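Local coordinates for glycosyl hydrolase family 2, TIM barrel domain protein (Parabacteroides merdae ATCC 43184, PDB 6DXU) that acts as a gut-bacterial beta-glucuronidase of glycoside hydrolase family 2, probably releasing glucuronic acid from glucuronide conjugates, at residues S130-W138 with Q404-Q415; E303-F312 with H417-W425. One frame throughout, in Å; residues are numbered along the deposited sequence.

Contact 1 of 2, residues S130-W138 with Q404-Q415; sequences SHVGGYDSW and QARRMLANMIVQ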
loop_
_atom_site.group_PDB
_atom_site.type_symbol
_atom_site.label_atom_id
_atom_site.label_comp_id
_atom_site.label_asym_id
_atom_site.label_seq_id
_atom_site.Cartn_x
_atom_site.Cartn_y
_atom_site.Cartn_z
ATOM N N SER D 130 15.970 8.234 2.839
ATOM C CA SER D 130 16.256 6.816 2.957
ATOM C C SER D 130 17.135 6.412 1.791
ATOM O O SER D 130 17.129 7.051 0.732
ATOM C CB SER D 130 14.980 5.974 2.958
ATOM O OG SER D 130 14.366 6.032 1.691
ATOM N N HIS D 131 17.864 5.317 1.981
ATOM C CA HIS D 131 18.792 4.853 0.967
ATOM C C HIS D 131 18.976 3.354 1.132
ATOM O O HIS D 131 19.034 2.855 2.254
ATOM C CB HIS D 131 20.149 5.562 1.103
ATOM C CG HIS D 131 21.104 5.211 0.012
ATOM N ND1 HIS D 131 21.013 5.757 -1.251
ATOM C CD2 HIS D 131 22.132 4.333 -0.027
ATOM C CE1 HIS D 131 21.969 5.248 -2.013
ATOM N NE2 HIS D 131 22.653 4.375 -1.294
ATOM N N VAL D 132 19.072 2.639 0.019
ATOM C CA VAL D 132 19.399 1.216 0.031
ATOM C C VAL D 132 20.632 1.021 -0.832
ATOM O O VAL D 132 20.579 1.249 -2.048
ATOM C CB VAL D 132 18.240 0.346 -0.480
ATOM C CG1 VAL D 132 18.704 -1.110 -0.608
ATOM C CG2 VAL D 132 17.028 0.462 0.452
ATOM N N GLY D 133 21.724 0.581 -0.209
ATOM C CA GLY D 133 22.992 0.431 -0.893
ATOM C C GLY D 133 24.103 0.870 0.028
ATOM O O GLY D 133 24.097 2.004 0.509
ATOM N N GLY D 134 25.047 -0.019 0.306
ATOM C CA GLY D 134 26.036 0.289 1.314
ATOM C C GLY D 134 27.281 0.993 0.835
ATOM O O GLY D 134 28.148 1.305 1.662
ATOM N N TYR D 135 27.406 1.267 -0.464
ATOM C CA TYR D 135 28.698 1.627 -1.028
ATOM C C TYR D 135 28.678 2.848 -1.926
ATOM O O TYR D 135 29.758 3.350 -2.271
ATOM C CB TYR D 135 29.283 0.427 -1.796
ATOM C CG TYR D 135 29.241 -0.802 -0.911
ATOM C CD1 TYR D 135 30.218 -1.012 0.063
ATOM C CD2 TYR D 135 28.170 -1.689 -0.970
ATOM C CE1 TYR D 135 30.155 -2.123 0.910
ATOM C CE2 TYR D 135 28.100 -2.794 -0.127
ATOM C CZ TYR D 135 29.091 -3.005 0.806
ATOM O OH TYR D 135 29.008 -4.111 1.632
ATOM N N ASP D 136 27.510 3.355 -2.297
ATOM C CA ASP D 136 27.419 4.595 -3.050
ATOM C C ASP D 136 27.179 5.766 -2.102
ATOM O O ASP D 136 26.721 5.598 -0.969
ATOM C CB ASP D 136 26.316 4.513 -4.127
ATOM C CG ASP D 136 24.978 3.937 -3.616
ATOM O OD1 ASP D 136 24.894 3.334 -2.514
ATOM O OD2 ASP D 136 23.967 4.081 -4.348
ATOM N N SER D 137 27.555 6.954 -2.559
ATOM C CA SER D 137 27.304 8.181 -1.819
ATOM C C SER D 137 25.901 8.700 -2.141
ATOM O O SER D 137 25.342 8.412 -3.203
ATOM C CB SER D 137 28.374 9.225 -2.162
ATOM O OG SER D 137 28.160 10.436 -1.472
ATOM N N TRP D 138 25.324 9.447 -1.201
ATOM C CA TRP D 138 23.980 9.990 -1.344
ATOM C C TRP D 138 23.848 11.129 -0.348
ATOM O O TRP D 138 24.651 11.247 0.582
ATOM C CB TRP D 138 22.899 8.921 -1.106
ATOM C CG TRP D 138 23.087 8.129 0.170
ATOM C CD1 TRP D 138 24.020 7.152 0.395
ATOM C CD2 TRP D 138 22.327 8.241 1.385
ATOM N NE1 TRP D 138 23.893 6.657 1.676
ATOM C CE2 TRP D 138 22.860 7.303 2.301
ATOM C CE3 TRP D 138 21.238 9.023 1.778
ATOM C CZ2 TRP D 138 22.350 7.142 3.594
ATOM C CZ3 TRP D 138 20.737 8.869 3.062
ATOM C CH2 TRP D 138 21.289 7.936 3.953
ATOM N N GLN D 404 17.965 -1.926 -7.618
ATOM C CA GLN D 404 19.133 -1.568 -6.821
ATOM C C GLN D 404 20.417 -1.680 -7.631
ATOM O O GLN D 404 21.288 -0.807 -7.546
ATOM C CB GLN D 404 19.233 -2.445 -5.568
ATOM C CG GLN D 404 20.469 -2.085 -4.739
ATOM C CD GLN D 404 20.835 -3.116 -3.683
ATOM O OE1 GLN D 404 20.212 -4.174 -3.577
ATOM N NE2 GLN D 404 21.864 -2.809 -2.902
ATOM N N ALA D 405 20.574 -2.765 -8.400
ATOM C CA ALA D 405 21.799 -2.930 -9.174
ATOM C C ALA D 405 21.966 -1.812 -10.202
ATOM O O ALA D 405 23.055 -1.238 -10.334
ATOM C CB ALA D 405 21.816 -4.298 -9.856
ATOM N N ARG D 406 20.901 -1.504 -10.953
ATOM C CA ARG D 406 20.954 -0.412 -11.922
ATOM C C ARG D 406 21.325 0.899 -11.246
ATOM O O ARG D 406 22.133 1.682 -11.766
ATOM C CB ARG D 406 19.595 -0.253 -12.622
ATOM C CG ARG D 406 19.182 -1.417 -13.512
ATOM C CD ARG D 406 17.844 -1.112 -14.235
ATOM N NE ARG D 406 17.260 -2.319 -14.820
ATOM C CZ ARG D 406 16.158 -2.931 -14.372
ATOM N NH1 ARG D 406 15.484 -2.442 -13.336
ATOM N NH2 ARG D 406 15.721 -4.037 -14.971
ATOM N N ARG D 407 20.696 1.172 -10.104
ATOM C CA ARG D 407 20.928 2.427 -9.397
ATOM C C ARG D 407 22.367 2.532 -8.920
ATOM O O ARG D 407 22.985 3.599 -9.016
ATOM C CB ARG D 407 19.964 2.535 -8.217
ATOM C CG ARG D 407 20.130 3.800 -7.391
ATOM C CD ARG D 407 19.041 3.882 -6.310
ATOM N NE ARG D 407 19.172 2.823 -5.299
ATOM C CZ ARG D 407 18.297 1.834 -5.116
ATOM N NH1 ARG D 407 17.204 1.757 -5.868
ATOM N NH2 ARG D 407 18.500 0.929 -4.162
ATOM N N MET D 408 22.909 1.445 -8.364
ATOM C CA MET D 408 24.281 1.506 -7.882
ATOM C C MET D 408 25.278 1.601 -9.027
ATOM O O MET D 408 26.336 2.214 -8.868
ATOM C CB MET D 408 24.581 0.304 -6.995
ATOM C CG MET D 408 23.759 0.319 -5.698
ATOM S SD MET D 408 24.249 -0.969 -4.536
ATOM C CE MET D 408 25.663 -0.201 -3.720
ATOM N N LEU D 409 24.980 0.989 -10.174
ATOM C CA LEU D 409 25.861 1.159 -11.323
ATOM C C LEU D 409 25.852 2.605 -11.794
ATOM O O LEU D 409 26.914 3.213 -12.002
ATOM C CB LEU D 409 25.446 0.212 -12.452
ATOM C CG LEU D 409 26.228 0.322 -13.770
ATOM C CD1 LEU D 409 27.731 0.049 -13.579
ATOM C CD2 LEU D 409 25.652 -0.600 -14.837
ATOM N N ALA D 410 24.655 3.176 -11.956
ATOM C CA ALA D 410 24.544 4.567 -12.389
ATOM C C ALA D 410 25.196 5.507 -11.386
ATOM O O ALA D 410 25.942 6.414 -11.771
ATOM C CB ALA D 410 23.070 4.939 -12.606
ATOM N N ASN D 411 24.950 5.290 -10.089
ATOM C CA ASN D 411 25.546 6.151 -9.075
ATOM C C ASN D 411 27.072 6.084 -9.126
ATOM O O ASN D 411 27.750 7.113 -9.050
ATOM C CB ASN D 411 25.044 5.754 -7.679
ATOM C CG ASN D 411 23.636 6.267 -7.379
ATOM O OD1 ASN D 411 23.074 7.061 -8.138
ATOM N ND2 ASN D 411 23.058 5.803 -6.261
ATOM N N MET D 412 27.630 4.876 -9.261
ATOM C CA MET D 412 29.080 4.721 -9.274
ATOM C C MET D 412 29.704 5.454 -10.456
ATOM O O MET D 412 30.721 6.144 -10.313
ATOM C CB MET D 412 29.432 3.232 -9.317
ATOM C CG MET D 412 30.919 2.959 -9.417
ATOM S SD MET D 412 31.272 1.192 -9.347
ATOM C CE MET D 412 30.568 0.611 -10.900
ATOM N N ILE D 413 29.117 5.294 -11.640
ATOM C CA ILE D 413 29.664 5.928 -12.838
ATOM C C ILE D 413 29.524 7.440 -12.751
ATOM O O ILE D 413 30.484 8.177 -12.998
ATOM C CB ILE D 413 28.983 5.371 -14.098
ATOM C CG1 ILE D 413 29.338 3.888 -14.252
ATOM C CG2 ILE D 413 29.398 6.200 -15.329
ATOM C CD1 ILE D 413 28.597 3.178 -15.368
ATOM N N VAL D 414 28.343 7.917 -12.364
ATOM C CA VAL D 414 28.118 9.354 -12.220
ATOM C C VAL D 414 29.048 9.945 -11.167
ATOM O O VAL D 414 29.644 11.010 -11.369
ATOM C CB VAL D 414 26.637 9.624 -11.889
ATOM C CG1 VAL D 414 26.444 11.049 -11.391
ATOM C CG2 VAL D 414 25.762 9.372 -13.116
ATOM N N GLN D 415 29.202 9.260 -10.031
ATOM C CA GLN D 415 29.991 9.841 -8.950
ATOM C C GLN D 415 31.495 9.791 -9.213
ATOM O O GLN D 415 32.199 10.713 -8.804
ATOM C CB GLN D 415 29.672 9.149 -7.623
ATOM C CG GLN D 415 28.275 9.527 -7.129
ATOM C CD GLN D 415 27.785 8.659 -6.005
ATOM O OE1 GLN D 415 28.571 8.022 -5.313
ATOM N NE2 GLN D 415 26.462 8.648 -5.802
HETATM O O HOH W 1 21.675 2.658 -4.182
#

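Contact 2 of 2, residues E303-F312 with H417-W425; sequences ERFGFRHTEF and HNHPAVIIW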
loop_
_atom_site.group_PDB
_atom_site.type_symbol
_atom_site.label_atom_id
_atom_site.label_comp_id
_atom_site.label_asym_id
_atom_site.label_seq_id
_atom_site.Cartn_x
_atom_site.Cartn_y
_atom_site.Cartn_z
ATOM N N GLU D 303 37.313 20.710 -9.001
ATOM C CA GLU D 303 37.270 19.311 -9.376
ATOM C C GLU D 303 38.489 19.040 -10.239
ATOM O O GLU D 303 38.832 19.846 -11.107
ATOM C CB GLU D 303 35.972 18.984 -10.128
ATOM C CG GLU D 303 35.824 17.523 -10.488
ATOM C CD GLU D 303 35.194 16.706 -9.370
ATOM O OE1 GLU D 303 34.897 17.280 -8.295
ATOM O OE2 GLU D 303 34.994 15.489 -9.572
ATOM N N ARG D 304 39.140 17.913 -9.996
ATOM C CA ARG D 304 40.360 17.551 -10.689
ATOM C C ARG D 304 40.064 16.525 -11.774
ATOM O O ARG D 304 39.064 15.806 -11.735
ATOM C CB ARG D 304 41.386 17.000 -9.698
ATOM C CG ARG D 304 41.830 18.014 -8.652
ATOM C CD ARG D 304 42.931 17.454 -7.765
ATOM N NE ARG D 304 42.618 16.110 -7.281
ATOM C CZ ARG D 304 43.409 15.406 -6.473
ATOM N NH1 ARG D 304 44.560 15.922 -6.058
ATOM N NH2 ARG D 304 43.057 14.187 -6.083
ATOM N N PHE D 305 40.952 16.470 -12.759
ATOM C CA PHE D 305 40.827 15.501 -13.837
ATOM C C PHE D 305 42.203 15.307 -14.455
ATOM O O PHE D 305 43.138 16.057 -14.172
ATOM C CB PHE D 305 39.797 15.958 -14.880
ATOM C CG PHE D 305 40.287 17.074 -15.776
ATOM C CD1 PHE D 305 40.252 18.394 -15.339
ATOM C CD2 PHE D 305 40.774 16.804 -17.048
ATOM C CE1 PHE D 305 40.691 19.431 -16.157
ATOM C CE2 PHE D 305 41.228 17.841 -17.869
ATOM C CZ PHE D 305 41.175 19.148 -17.420
ATOM N N GLY D 306 42.318 14.298 -15.305
ATOM C CA GLY D 306 43.574 14.037 -15.984
ATOM C C GLY D 306 43.338 13.608 -17.415
ATOM O O GLY D 306 42.289 13.059 -17.755
ATOM N N PHE D 307 44.342 13.873 -18.261
ATOM C CA PHE D 307 44.354 13.445 -19.656
ATOM C C PHE D 307 45.168 12.160 -19.764
ATOM O O PHE D 307 46.347 12.142 -19.395
ATOM C CB PHE D 307 44.980 14.521 -20.558
ATOM C CG PHE D 307 44.106 15.738 -20.785
ATOM C CD1 PHE D 307 42.977 15.663 -21.601
ATOM C CD2 PHE D 307 44.427 16.953 -20.195
ATOM C CE1 PHE D 307 42.177 16.775 -21.826
ATOM C CE2 PHE D 307 43.643 18.076 -20.416
ATOM C CZ PHE D 307 42.510 17.984 -21.228
ATOM N N ARG D 308 44.566 11.105 -20.310
ATOM C CA ARG D 308 45.333 9.900 -20.602
ATOM C C ARG D 308 44.559 9.042 -21.593
ATOM O O ARG D 308 43.326 9.067 -21.632
ATOM C CB ARG D 308 45.664 9.104 -19.330
ATOM C CG ARG D 308 44.587 8.112 -18.868
ATOM C CD ARG D 308 43.372 8.834 -18.280
ATOM N NE ARG D 308 42.376 7.886 -17.790
ATOM C CZ ARG D 308 41.472 7.289 -18.559
ATOM N NH1 ARG D 308 41.419 7.553 -19.867
ATOM N NH2 ARG D 308 40.612 6.434 -18.022
ATOM N N HIS D 309 45.307 8.310 -22.413
ATOM C CA HIS D 309 44.760 7.410 -23.421
ATOM C C HIS D 309 44.980 5.973 -22.974
ATOM O O HIS D 309 46.095 5.609 -22.589
ATOM C CB HIS D 309 45.435 7.641 -24.781
ATOM C CG HIS D 309 44.846 6.830 -25.890
ATOM N ND1 HIS D 309 45.287 5.561 -26.197
ATOM C CD2 HIS D 309 43.853 7.106 -26.770
ATOM C CE1 HIS D 309 44.582 5.084 -27.207
ATOM N NE2 HIS D 309 43.704 6.001 -27.572
ATOM N N THR D 310 43.930 5.158 -23.031
ATOM C CA THR D 310 44.015 3.753 -22.661
ATOM C C THR D 310 43.531 2.892 -23.818
ATOM O O THR D 310 42.627 3.284 -24.565
ATOM C CB THR D 310 43.178 3.452 -21.392
ATOM O OG1 THR D 310 41.802 3.731 -21.652
ATOM C CG2 THR D 310 43.643 4.308 -20.238
ATOM N N GLU D 311 44.138 1.712 -23.973
ATOM C CA GLU D 311 43.707 0.817 -25.041
ATOM C C GLU D 311 43.983 -0.633 -24.671
ATOM O O GLU D 311 45.108 -0.977 -24.313
ATOM C CB GLU D 311 44.409 1.151 -26.367
ATOM C CG GLU D 311 43.963 0.244 -27.514
ATOM C CD GLU D 311 44.672 0.540 -28.833
ATOM O OE1 GLU D 311 45.569 1.409 -28.859
ATOM O OE2 GLU D 311 44.318 -0.100 -29.845
ATOM N N PHE D 312 42.956 -1.474 -24.767
ATOM C CA PHE D 312 43.101 -2.920 -24.659
ATOM C C PHE D 312 43.223 -3.469 -26.077
ATOM O O PHE D 312 42.351 -3.215 -26.912
ATOM C CB PHE D 312 41.899 -3.551 -23.949
ATOM C CG PHE D 312 41.896 -3.348 -22.458
ATOM C CD1 PHE D 312 42.469 -4.298 -21.623
ATOM C CD2 PHE D 312 41.347 -2.201 -21.900
ATOM C CE1 PHE D 312 42.494 -4.118 -20.237
ATOM C CE2 PHE D 312 41.367 -2.004 -20.519
ATOM C CZ PHE D 312 41.944 -2.964 -19.690
ATOM N N HIS D 417 33.030 9.388 -12.346
ATOM C CA HIS D 417 33.324 9.599 -13.766
ATOM C C HIS D 417 34.604 10.391 -13.998
ATOM O O HIS D 417 35.321 10.148 -14.977
ATOM C CB HIS D 417 32.151 10.341 -14.405
ATOM C CG HIS D 417 32.438 10.879 -15.766
ATOM N ND1 HIS D 417 32.957 12.139 -15.970
ATOM C CD2 HIS D 417 32.222 10.354 -16.997
ATOM C CE1 HIS D 417 33.093 12.350 -17.268
ATOM N NE2 HIS D 417 32.648 11.286 -17.914
ATOM N N ASN D 418 34.886 11.374 -13.149
ATOM C CA ASN D 418 35.973 12.297 -13.461
ATOM C C ASN D 418 37.352 11.751 -13.111
ATOM O O ASN D 418 38.354 12.369 -13.501
ATOM C CB ASN D 418 35.783 13.643 -12.738
ATOM C CG ASN D 418 34.467 14.339 -13.101
ATOM O OD1 ASN D 418 33.935 14.164 -14.195
ATOM N ND2 ASN D 418 33.943 15.133 -12.166
ATOM N N HIS D 419 37.446 10.638 -12.380
ATOM C CA HIS D 419 38.759 10.165 -11.939
ATOM C C HIS D 419 39.568 9.585 -13.092
ATOM O O HIS D 419 39.178 8.551 -13.645
ATOM C CB HIS D 419 38.608 9.111 -10.841
ATOM C CG HIS D 419 38.024 9.660 -9.582
ATOM N ND1 HIS D 419 38.740 10.471 -8.729
ATOM C CD2 HIS D 419 36.780 9.554 -9.054
ATOM C CE1 HIS D 419 37.964 10.831 -7.720
ATOM N NE2 HIS D 419 36.775 10.281 -7.887
ATOM N N PRO D 420 40.720 10.155 -13.448
ATOM C CA PRO D 420 41.511 9.548 -14.532
ATOM C C PRO D 420 41.989 8.139 -14.207
ATOM O O PRO D 420 42.236 7.351 -15.130
ATOM C CB PRO D 420 42.685 10.529 -14.720
ATOM C CG PRO D 420 42.786 11.249 -13.417
ATOM C CD PRO D 420 41.359 11.368 -12.910
ATOM N N ALA D 421 42.096 7.780 -12.927
ATOM C CA ALA D 421 42.522 6.423 -12.580
ATOM C C ALA D 421 41.582 5.357 -13.129
ATOM O O ALA D 421 42.025 4.251 -13.457
ATOM C CB ALA D 421 42.637 6.285 -11.057
ATOM N N VAL D 422 40.279 5.641 -13.215
ATOM C CA VAL D 422 39.334 4.575 -13.538
ATOM C C VAL D 422 39.438 4.214 -15.015
ATOM O O VAL D 422 39.331 5.081 -15.893
ATOM C CB VAL D 422 37.897 4.985 -13.174
ATOM C CG1 VAL D 422 36.922 3.864 -13.538
ATOM C CG2 VAL D 422 37.795 5.347 -11.686
ATOM N N ILE D 423 39.639 2.927 -15.291
ATOM C CA ILE D 423 39.579 2.404 -16.653
ATOM C C ILE D 423 38.481 1.372 -16.852
ATOM O O ILE D 423 38.155 1.065 -18.008
ATOM C CB ILE D 423 40.927 1.788 -17.078
ATOM C CG1 ILE D 423 41.344 0.724 -16.048
ATOM C CG2 ILE D 423 41.970 2.881 -17.242
ATOM C CD1 ILE D 423 42.535 -0.157 -16.475
ATOM N N ILE D 424 37.926 0.782 -15.792
ATOM C CA ILE D 424 36.972 -0.314 -15.927
ATOM C C ILE D 424 35.822 -0.124 -14.948
ATOM O O ILE D 424 36.048 0.092 -13.751
ATOM C CB ILE D 424 37.640 -1.684 -15.687
ATOM C CG1 ILE D 424 38.499 -2.081 -16.892
ATOM C CG2 ILE D 424 36.589 -2.754 -15.409
ATOM C CD1 ILE D 424 39.399 -3.292 -16.633
ATOM N N TRP D 425 34.596 -0.231 -15.450
ATOM C CA TRP D 425 33.421 -0.390 -14.599
ATOM C C TRP D 425 33.025 -1.862 -14.592
ATOM O O TRP D 425 32.677 -2.424 -15.638
ATOM C CB TRP D 425 32.254 0.467 -15.080
ATOM C CG TRP D 425 32.521 1.962 -15.236
ATOM C CD1 TRP D 425 32.397 2.689 -16.399
ATOM C CD2 TRP D 425 32.889 2.909 -14.214
ATOM N NE1 TRP D 425 32.674 4.016 -16.160
ATOM C CE2 TRP D 425 32.983 4.181 -14.836
ATOM C CE3 TRP D 425 33.152 2.808 -12.836
ATOM C CZ2 TRP D 425 33.312 5.345 -14.129
ATOM C CZ3 TRP D 425 33.488 3.955 -12.133
ATOM C CH2 TRP D 425 33.577 5.211 -12.782
HETATM O O HOH W 2 39.937 12.593 -15.823
#

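Contact 1 of 2, residues S130-W138 with Q404-Q415
Asp136 reaches from the turn after strand 130-132 into the side of helix 404-415, and its side chain can be followed atom by atom: CB and OD2 meet Asn411, while OD1 meets His131 and Met408. CB lies 4.0 Å from CB of Asn411, so the two short side chains start close together. With CG set between the backbone N and carbonyl carbon (chi1 47°), the carboxylate is directed to serve two sides. OD1 accepts a bond from NE2 of His131, 2.8 Å away; the imidazole meets it in its own ring plane but comes 44° out of the carboxylate plane. The methyl CE of Met408 also packs on OD1, at 3.8 Å, and reaches on to the edge of the Tyr135 ring. OD2 is met on its anti side by ND2 of Asn411 at 2.7 Å, the amide turned 35° from the carboxylate. A water completes the grip on OD2: it donates to this oxygen and to Val132 O, and accepts from Arg407 NE.

Arg407 also gives NH2 directly to Val132 O (3.0 Å), using the edge of its guanidinium. Gly133 suits the bend, because its backbone angles exclude a side chain and a CB would run into OD1 of Asp136. At the other end Gln415, long enough to span the gap, clasps one residue twice: OE1 takes the N-H of Ser137 (3.1 Å) and NE2 gives to Ser137 O (2.8 Å) from above its carbonyl plane. That OE1 also receives NE2 of Gln369.

The buried carboxylate thus collects three donors, one of them from the helix, and with Arg407 and Gln415 it joins the sugar-binding and TIM-barrel domains through directional polar bonds; the water bridges it to Arg407 NE, too far for a direct bond.

Contact 2 of 2, residues E303-F312 with H417-W425
Arg308 lays the edge of its guanidinium against the chain around the type I turn from His419 to Val422, its side chain crossing Pro420 at about a right angle. NE points to Pro420 O at 2.7 Å, an almost straight bond that lies in the carbonyl plane on a lone pair. NH2 turns to Val422 O, but that 2.8 Å bond is bent and weak. A kink at chi2 (-72°) lets the long arginine fold down to both carbonyls, and Thr310 CG2 lies over the rim of one face of the guanidinium. An alanine in place of Arg308 would probably leave Pro420 O without its donor and open a gap beside Thr310 and Ile423.

The Glu303 carboxylate and the Asn418 amide stand nearly perpendicular, 80° apart. ND2 of Asn418 keeps OE2 of Glu303 in its amide plane, 2.8 Å away, yet reaches it from above the carboxylate. Asparagine fits because both ends work: ND2 also serves Ile207 O, while OD1 accepts from His417 ND1 and Leu209 N. Between these polar ends, CG of Pro420 comes within 3.6 Å of Gly306 N; glycine suits this place, since a CB here would clash with the proline ring. A water bridges Gly306 N and Asn418 O. Farther along, the methyls CG2 of Thr310 and CG2 of Ile423 meet at 3.7 Å, and Phe312 sets its CZ 4.0 Å from CD1 of Ile424.

Segment 303-312 leaves strand 297-305, at the edge of its antiparallel sheet, and enters strand 310-312, paired with 318-320. Beneath it, Pro420 and Ala421 rest on helix 372-381, and strand 422-429 runs parallel between barrel strands 384-388 and 464-468.

Overall arrangement
Contacts 1 and 2 have centres about 20 Å apart and meet through successive elements of the TIM barrel: helix 399-416 serves contact 1, and the chain then turns into strand 422-429 of contact 2. Trp425 joins them, its CD2 3.7 Å from Ile413 CG1 and its CZ3 3.9 Å from Met412 CG. The barrel is thus tied to two preceding domains at different places. Contact 2 lies where strand 422-429 begins, whereas the active sites of TIM barrels lie at the C-terminal strand ends. Near contact 1, the Gln404 side chain is about 7 Å from a sodium ion; in contact 2, that of Phe305 is about 9 Å from a bicine, which need not mark the active site.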